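Local atomic coordinates of cellulose biosynthesis protein BcsG (Salmonella typhimurium LT2, PDB entry 5OLT), a protein that is required for cellulose biosynthesis, here represented by its zinc-binding extramembrane domain of the alkaline phosphatase family. Residues F48-F59 and L132-F141. Numbering follows the deposited sequence.
Sequences FPAQLPPDAQPF and LFDNLAKLGF
Phe48 lies flat against helix 132-138, with Asn135 CB over the middle of its ring, a CH-pi contact 3.8 Å from the centroid and 13° off the ring normal. Asn135 CG sits anti to the backbone carbonyl carbon (chi1 -69°), which carries the amide along the CD1-CE1 side of the ring, while ND2 bonds the Glu129 carbonyl. Three leucine methyls reach the ring obliquely: Leu132 CD1 at Phe48 CZ (3.8 Å), Leu136 CD2 at Phe48 CE2 and Leu139 CD1 at Phe48 CD2. Leu139 CD2 lies 3.7 Å from Gln51 CA, and the Leu52 side chain crosses that of Leu139 at about a right angle, Leu52 CD1 being 3.4 Å from Leu139 O. The edge of Phe141 points into the face of Phe59, a T-shaped pair with centroids 5.4 Å apart and planes at 78°. No hydrogen bond joins the segments; apolar packing fits the irregular loop to the helix end. That end is a Schellman motif: Gly140 has positive phi, with Phe141 N bonded to Leu136 O (3.0 Å) and Gly140 N to Ala137 O. Phe59 and Phe141 lead into parallel strands 60-66 and 142-147, at the end of the alkaline phosphatase-like alpha/beta sheet opposite the zinc site.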
ATOM      1  N   PHE A  48       4.259 -18.120  -1.910  1.00 17.06           N
ATOM      2  CA  PHE A  48       5.177 -18.258  -0.768  1.00 17.43           C
ATOM      3  C   PHE A  48       5.762 -19.666  -0.694  1.00 20.74           C
ATOM      4  O   PHE A  48       5.113 -20.633  -1.111  1.00 22.69           O
ATOM      5  CB  PHE A  48       4.482 -17.859   0.528  1.00 18.70           C
ATOM      6  CG  PHE A  48       4.365 -16.374   0.694  1.00 16.88           C
ATOM      7  CD1 PHE A  48       3.370 -15.652   0.015  1.00 16.83           C
ATOM      8  CD2 PHE A  48       5.273 -15.684   1.504  1.00 16.76           C
ATOM      9  CE1 PHE A  48       3.302 -14.284   0.147  1.00 18.47           C
ATOM     10  CE2 PHE A  48       5.219 -14.308   1.620  1.00 18.12           C
ATOM     11  CZ  PHE A  48       4.210 -13.594   0.959  1.00 18.42           C
ATOM     12  N   PRO A  49       6.996 -19.794  -0.175  1.00 20.45           N
ATOM     13  CA  PRO A  49       7.541 -21.153   0.012  1.00 22.66           C
ATOM     14  C   PRO A  49       6.745 -21.935   1.053  1.00 25.14           C
ATOM     15  O   PRO A  49       6.110 -21.336   1.939  1.00 23.30           O
ATOM     16  CB  PRO A  49       8.945 -20.895   0.561  1.00 22.79           C
ATOM     17  CG  PRO A  49       8.879 -19.515   1.149  1.00 21.54           C
ATOM     18  CD  PRO A  49       7.948 -18.751   0.243  1.00 20.42           C
ATOM     19  N   ALA A  50       6.808 -23.273   0.944  1.00 27.19           N
ATOM     20  CA  ALA A  50       6.161 -24.173   1.879  1.00 31.88           C
ATOM     21  C   ALA A  50       6.679 -24.001   3.316  1.00 28.49           C
ATOM     22  O   ALA A  50       5.907 -24.018   4.275  1.00 33.00           O
ATOM     23  CB  ALA A  50       6.336 -25.615   1.400  1.00 33.67           C
ATOM     24  N   GLN A  51       7.986 -23.805   3.459  1.00 29.15           N
ATOM     25  CA  GLN A  51       8.587 -23.496   4.767  1.00 28.93           C
ATOM     26  C   GLN A  51       9.855 -22.716   4.460  1.00 25.50           C
ATOM     27  O   GLN A  51      10.326 -22.709   3.318  1.00 26.29           O
ATOM     28  CB  GLN A  51       8.875 -24.761   5.630  1.00 32.88           C
ATOM     29  CG  GLN A  51       9.964 -25.684   5.092  1.00 41.49           C
ATOM     30  CD  GLN A  51       9.632 -26.285   3.733  1.00 44.43           C
ATOM     31  OE1 GLN A  51       8.588 -26.916   3.547  1.00 48.00           O
ATOM     32  NE2 GLN A  51      10.518 -26.077   2.770  1.00 48.58           N
ATOM     33  N   LEU A  52      10.405 -22.058   5.479  1.00 23.85           N
ATOM     34  CA  LEU A  52      11.674 -21.361   5.306  1.00 23.55           C
ATOM     35  C   LEU A  52      12.819 -22.359   5.359  1.00 26.99           C
ATOM     36  O   LEU A  52      12.730 -23.323   6.118  1.00 28.69           O
ATOM     37  CB  LEU A  52      11.843 -20.309   6.401  1.00 21.68           C
ATOM     38  CG  LEU A  52      10.841 -19.154   6.365  1.00 22.09           C
ATOM     39  CD1 LEU A  52      11.102 -18.186   7.517  1.00 24.22           C
ATOM     40  CD2 LEU A  52      10.874 -18.444   5.019  1.00 22.76           C
ATOM     41  N   PRO A  53      13.886 -22.137   4.554  1.00 28.76           N
ATOM     42  CA  PRO A  53      15.087 -22.994   4.605  1.00 28.24           C
ATOM     43  C   PRO A  53      15.756 -22.915   5.984  1.00 30.92           C
ATOM     44  O   PRO A  53      15.538 -21.937   6.731  1.00 28.86           O
ATOM     45  CB  PRO A  53      15.992 -22.391   3.526  1.00 33.63           C
ATOM     46  CG  PRO A  53      15.526 -20.976   3.383  1.00 35.77           C
ATOM     47  CD  PRO A  53      14.040 -21.047   3.568  1.00 32.33           C
ATOM     48  N   PRO A  54      16.579 -23.922   6.337  1.00 32.18           N
ATOM     49  CA  PRO A  54      17.128 -23.897   7.696  1.00 30.35           C
ATOM     50  C   PRO A  54      18.102 -22.734   7.943  1.00 26.86           C
ATOM     51  O   PRO A  54      18.255 -22.303   9.088  1.00 30.24           O
ATOM     52  CB  PRO A  54      17.819 -25.280   7.834  1.00 31.87           C
ATOM     53  CG  PRO A  54      17.264 -26.108   6.715  1.00 38.28           C
ATOM     54  CD  PRO A  54      16.974 -25.150   5.609  1.00 36.81           C
ATOM     55  N   ASP A  55      18.694 -22.205   6.871  1.00 26.45           N
ATOM     56  CA  ASP A  55      19.595 -21.040   6.967  1.00 25.83           C
ATOM     57  C   ASP A  55      18.903 -19.683   6.703  1.00 23.99           C
ATOM     58  O   ASP A  55      19.578 -18.678   6.380  1.00 23.13           O
ATOM     59  CB  ASP A  55      20.783 -21.224   6.026  1.00 27.50           C
ATOM     60  CG  ASP A  55      20.360 -21.368   4.577  1.00 33.90           C
ATOM     61  OD1 ASP A  55      19.149 -21.600   4.297  1.00 35.80           O
ATOM     62  OD2 ASP A  55      21.245 -21.232   3.709  1.00 44.29           O
ATOM     63  N   ALA A  56      17.577 -19.648   6.851  1.00 20.32           N
ATOM     64  CA  ALA A  56      16.832 -18.378   6.704  1.00 16.93           C
ATOM     65  C   ALA A  56      17.248 -17.430   7.821  1.00 19.33           C
ATOM     66  O   ALA A  56      17.617 -17.846   8.921  1.00 22.05           O
ATOM     67  CB  ALA A  56      15.323 -18.619   6.756  1.00 18.78           C
ATOM     68  N   GLN A  57      17.202 -16.140   7.522  0.50 16.98           N
ATOM     69  CA  GLN A  57      17.582 -15.107   8.477  0.50 16.09           C
ATOM     70  C   GLN A  57      16.345 -14.362   8.965  0.50 14.50           C
ATOM     71  O   GLN A  57      15.587 -13.833   8.138  0.50 15.60           O
ATOM     72  CB  GLN A  57      18.554 -14.132   7.821  0.50 16.44           C
ATOM     73  CG  GLN A  57      19.810 -14.810   7.315  0.50 17.81           C
ATOM     74  CD  GLN A  57      20.614 -15.434   8.442  0.50 20.23           C
ATOM     75  OE1 GLN A  57      21.014 -14.747   9.365  0.50 24.34           O
ATOM     76  NE2 GLN A  57      20.826 -16.743   8.380  0.50 21.71           N
ATOM     77  N   PRO A  58      16.136 -14.297  10.292  1.00 13.80           N
ATOM     78  CA  PRO A  58      14.985 -13.562  10.854  1.00 14.04           C
ATOM     79  C   PRO A  58      15.105 -12.062  10.573  1.00 13.68           C
ATOM     80  O   PRO A  58      16.202 -11.497  10.546  1.00 15.37           O
ATOM     81  CB  PRO A  58      15.094 -13.807  12.367  1.00 16.44           C
ATOM     82  CG  PRO A  58      15.947 -15.017  12.505  1.00 22.48           C
ATOM     83  CD  PRO A  58      16.902 -14.976  11.366  1.00 16.98           C
ATOM     84  N   PHE A  59      13.966 -11.450  10.327  1.00 12.63           N
ATOM     85  CA  PHE A  59      13.874 -10.000  10.220  1.00 12.27           C
ATOM     86  C   PHE A  59      12.440  -9.598  10.534  1.00 12.36           C
ATOM     87  O   PHE A  59      11.562 -10.473  10.642  1.00 12.58           O
ATOM     88  CB  PHE A  59      14.278  -9.528   8.810  1.00 12.36           C
ATOM     89  CG  PHE A  59      13.286  -9.890   7.716  1.00 11.63           C
ATOM     90  CD1 PHE A  59      13.275 -11.173   7.150  1.00 12.03           C
ATOM     91  CD2 PHE A  59      12.337  -8.947   7.276  1.00 12.56           C
ATOM     92  CE1 PHE A  59      12.365 -11.498   6.149  1.00 11.84           C
ATOM     93  CE2 PHE A  59      11.443  -9.278   6.245  1.00 12.55           C
ATOM     94  CZ  PHE A  59      11.453 -10.560   5.685  1.00 12.29           C
ATOM     95  N   LEU A 132      -1.688 -11.637   3.028  1.00 11.62           N
ATOM     96  CA  LEU A 132      -0.241 -11.489   3.160  1.00 11.54           C
ATOM     97  C   LEU A 132       0.267 -11.860   4.570  1.00 11.70           C
ATOM     98  O   LEU A 132       1.286 -12.594   4.710  1.00 11.31           O
ATOM     99  CB  LEU A 132       0.132 -10.035   2.833  1.00 11.59           C
ATOM    100  CG  LEU A 132       1.594  -9.617   3.057  1.00 11.81           C
ATOM    101  CD1 LEU A 132       2.501 -10.428   2.108  1.00 14.81           C
ATOM    102  CD2 LEU A 132       1.710  -8.095   2.835  1.00 14.80           C
ATOM    103  N   PHE A 133      -0.382 -11.338   5.600  1.00 12.17           N
ATOM    104  CA  PHE A 133       0.050 -11.571   6.978  1.00 12.01           C
ATOM    105  C   PHE A 133      -0.176 -13.016   7.410  1.00 13.45           C
ATOM    106  O   PHE A 133       0.583 -13.524   8.246  1.00 14.68           O
ATOM    107  CB  PHE A 133      -0.556 -10.548   7.952  1.00 12.59           C
ATOM    108  CG  PHE A 133       0.046  -9.181   7.803  1.00 12.14           C
ATOM    109  CD1 PHE A 133      -0.393  -8.306   6.811  1.00 13.32           C
ATOM    110  CD2 PHE A 133       1.081  -8.783   8.646  1.00 13.75           C
ATOM    111  CE1 PHE A 133       0.199  -7.048   6.660  1.00 13.74           C
ATOM    112  CE2 PHE A 133       1.662  -7.523   8.522  1.00 15.06           C
ATOM    113  CZ  PHE A 133       1.236  -6.661   7.528  1.00 13.13           C
ATOM    114  N   ASP A 134      -1.174 -13.692   6.824  1.00 13.59           N
ATOM    115  CA  ASP A 134      -1.354 -15.123   7.127  0.70 14.44           C
ATOM    116  C   ASP A 134      -0.270 -15.959   6.495  1.00 13.72           C
ATOM    117  O   ASP A 134       0.214 -16.919   7.106  1.00 15.69           O
ATOM    118  CB  ASP A 134      -2.712 -15.582   6.640  0.70 15.82           C
ATOM    119  CG  ASP A 134      -3.819 -15.168   7.569  0.70 20.56           C
ATOM    120  OD1 ASP A 134      -3.539 -14.766   8.735  0.70 25.13           O
ATOM    121  OD2 ASP A 134      -4.991 -15.258   7.135  0.70 23.13           O
ATOM    122  N   ASN A 135       0.123 -15.599   5.274  1.00 12.83           N
ATOM    123  CA  ASN A 135       1.236 -16.258   4.602  1.00 12.90           C
ATOM    124  C   ASN A 135       2.486 -16.118   5.466  1.00 12.76           C
ATOM    125  O   ASN A 135       3.247 -17.080   5.619  1.00 15.14           O
ATOM    126  CB  ASN A 135       1.468 -15.656   3.203  1.00 12.94           C
ATOM    127  CG  ASN A 135       0.331 -15.988   2.232  1.00 13.83           C
ATOM    128  OD1 ASN A 135      -0.299 -17.055   2.331  1.00 17.48           O
ATOM    129  ND2 ASN A 135       0.054 -15.093   1.308  1.00 13.66           N
ATOM    130  N   LEU A 136       2.700 -14.930   6.038  1.00 12.06           N
ATOM    131  CA  LEU A 136       3.868 -14.756   6.899  1.00 12.54           C
ATOM    132  C   LEU A 136       3.730 -15.479   8.230  1.00 13.62           C
ATOM    133  O   LEU A 136       4.709 -16.092   8.713  1.00 13.98           O
ATOM    134  CB  LEU A 136       4.118 -13.262   7.099  1.00 12.46           C
ATOM    135  CG  LEU A 136       4.519 -12.565   5.803  1.00 12.07           C
ATOM    136  CD1 LEU A 136       4.470 -11.059   6.051  1.00 13.85           C
ATOM    137  CD2 LEU A 136       5.907 -13.013   5.302  1.00 14.16           C
ATOM    138  N   ALA A 137       2.512 -15.484   8.802  1.00 14.69           N
ATOM    139  CA  ALA A 137       2.299 -16.185  10.087  1.00 14.51           C
ATOM    140  C   ALA A 137       2.629 -17.665   9.943  1.00 16.21           C
ATOM    141  O   ALA A 137       3.243 -18.257  10.848  1.00 18.77           O
ATOM    142  CB  ALA A 137       0.882 -16.025  10.586  1.00 14.66           C
ATOM    143  N   LYS A 138       2.252 -18.247   8.803  0.50 17.25           N
ATOM    144  CA  LYS A 138       2.504 -19.660   8.479  0.50 19.64           C
ATOM    145  C   LYS A 138       3.993 -19.986   8.493  0.50 19.91           C
ATOM    146  O   LYS A 138       4.393 -21.105   8.849  0.50 24.27           O
ATOM    147  CB  LYS A 138       1.906 -20.002   7.102  0.50 21.83           C
ATOM    148  CG  LYS A 138       0.424 -20.333   7.134  0.50 24.50           C
ATOM    149  CD  LYS A 138      -0.257 -20.243   5.776  0.50 26.54           C
ATOM    150  CE  LYS A 138       0.562 -20.842   4.641  0.50 27.86           C
ATOM    151  NZ  LYS A 138      -0.272 -20.996   3.410  0.50 34.46           N
ATOM    152  N   LEU A 139       4.807 -18.989   8.126  1.00 17.39           N
ATOM    153  CA  LEU A 139       6.262 -19.125   8.031  1.00 16.86           C
ATOM    154  C   LEU A 139       6.985 -18.673   9.295  1.00 17.67           C
ATOM    155  O   LEU A 139       8.221 -18.532   9.270  1.00 22.43           O
ATOM    156  CB  LEU A 139       6.780 -18.339   6.824  1.00 17.36           C
ATOM    157  CG  LEU A 139       6.370 -18.885   5.455  1.00 17.14           C
ATOM    158  CD1 LEU A 139       6.683 -17.848   4.379  1.00 20.44           C
ATOM    159  CD2 LEU A 139       7.054 -20.200   5.129  1.00 18.59           C
ATOM    160  N   GLY A 140       6.239 -18.441  10.381  1.00 16.89           N
ATOM    161  CA  GLY A 140       6.834 -18.161  11.689  1.00 18.12           C
ATOM    162  C   GLY A 140       6.965 -16.688  12.033  1.00 16.01           C
ATOM    163  O   GLY A 140       7.627 -16.335  13.030  1.00 19.21           O
ATOM    164  N   PHE A 141       6.340 -15.803  11.244  1.00 14.88           N
ATOM    165  CA  PHE A 141       6.357 -14.384  11.600  1.00 13.55           C
ATOM    166  C   PHE A 141       5.221 -14.069  12.577  1.00 15.17           C
ATOM    167  O   PHE A 141       4.033 -14.273  12.248  1.00 19.20           O
ATOM    168  CB  PHE A 141       6.186 -13.485  10.368  1.00 13.35           C
ATOM    169  CG  PHE A 141       7.353 -13.489   9.415  1.00 12.79           C
ATOM    170  CD1 PHE A 141       7.606 -14.580   8.571  1.00 12.43           C
ATOM    171  CD2 PHE A 141       8.185 -12.362   9.319  1.00 13.73           C
ATOM    172  CE1 PHE A 141       8.665 -14.563   7.670  1.00 12.62           C
ATOM    173  CE2 PHE A 141       9.253 -12.357   8.418  1.00 13.83           C
ATOM    174  CZ  PHE A 141       9.502 -13.458   7.599  1.00 13.54           C
TER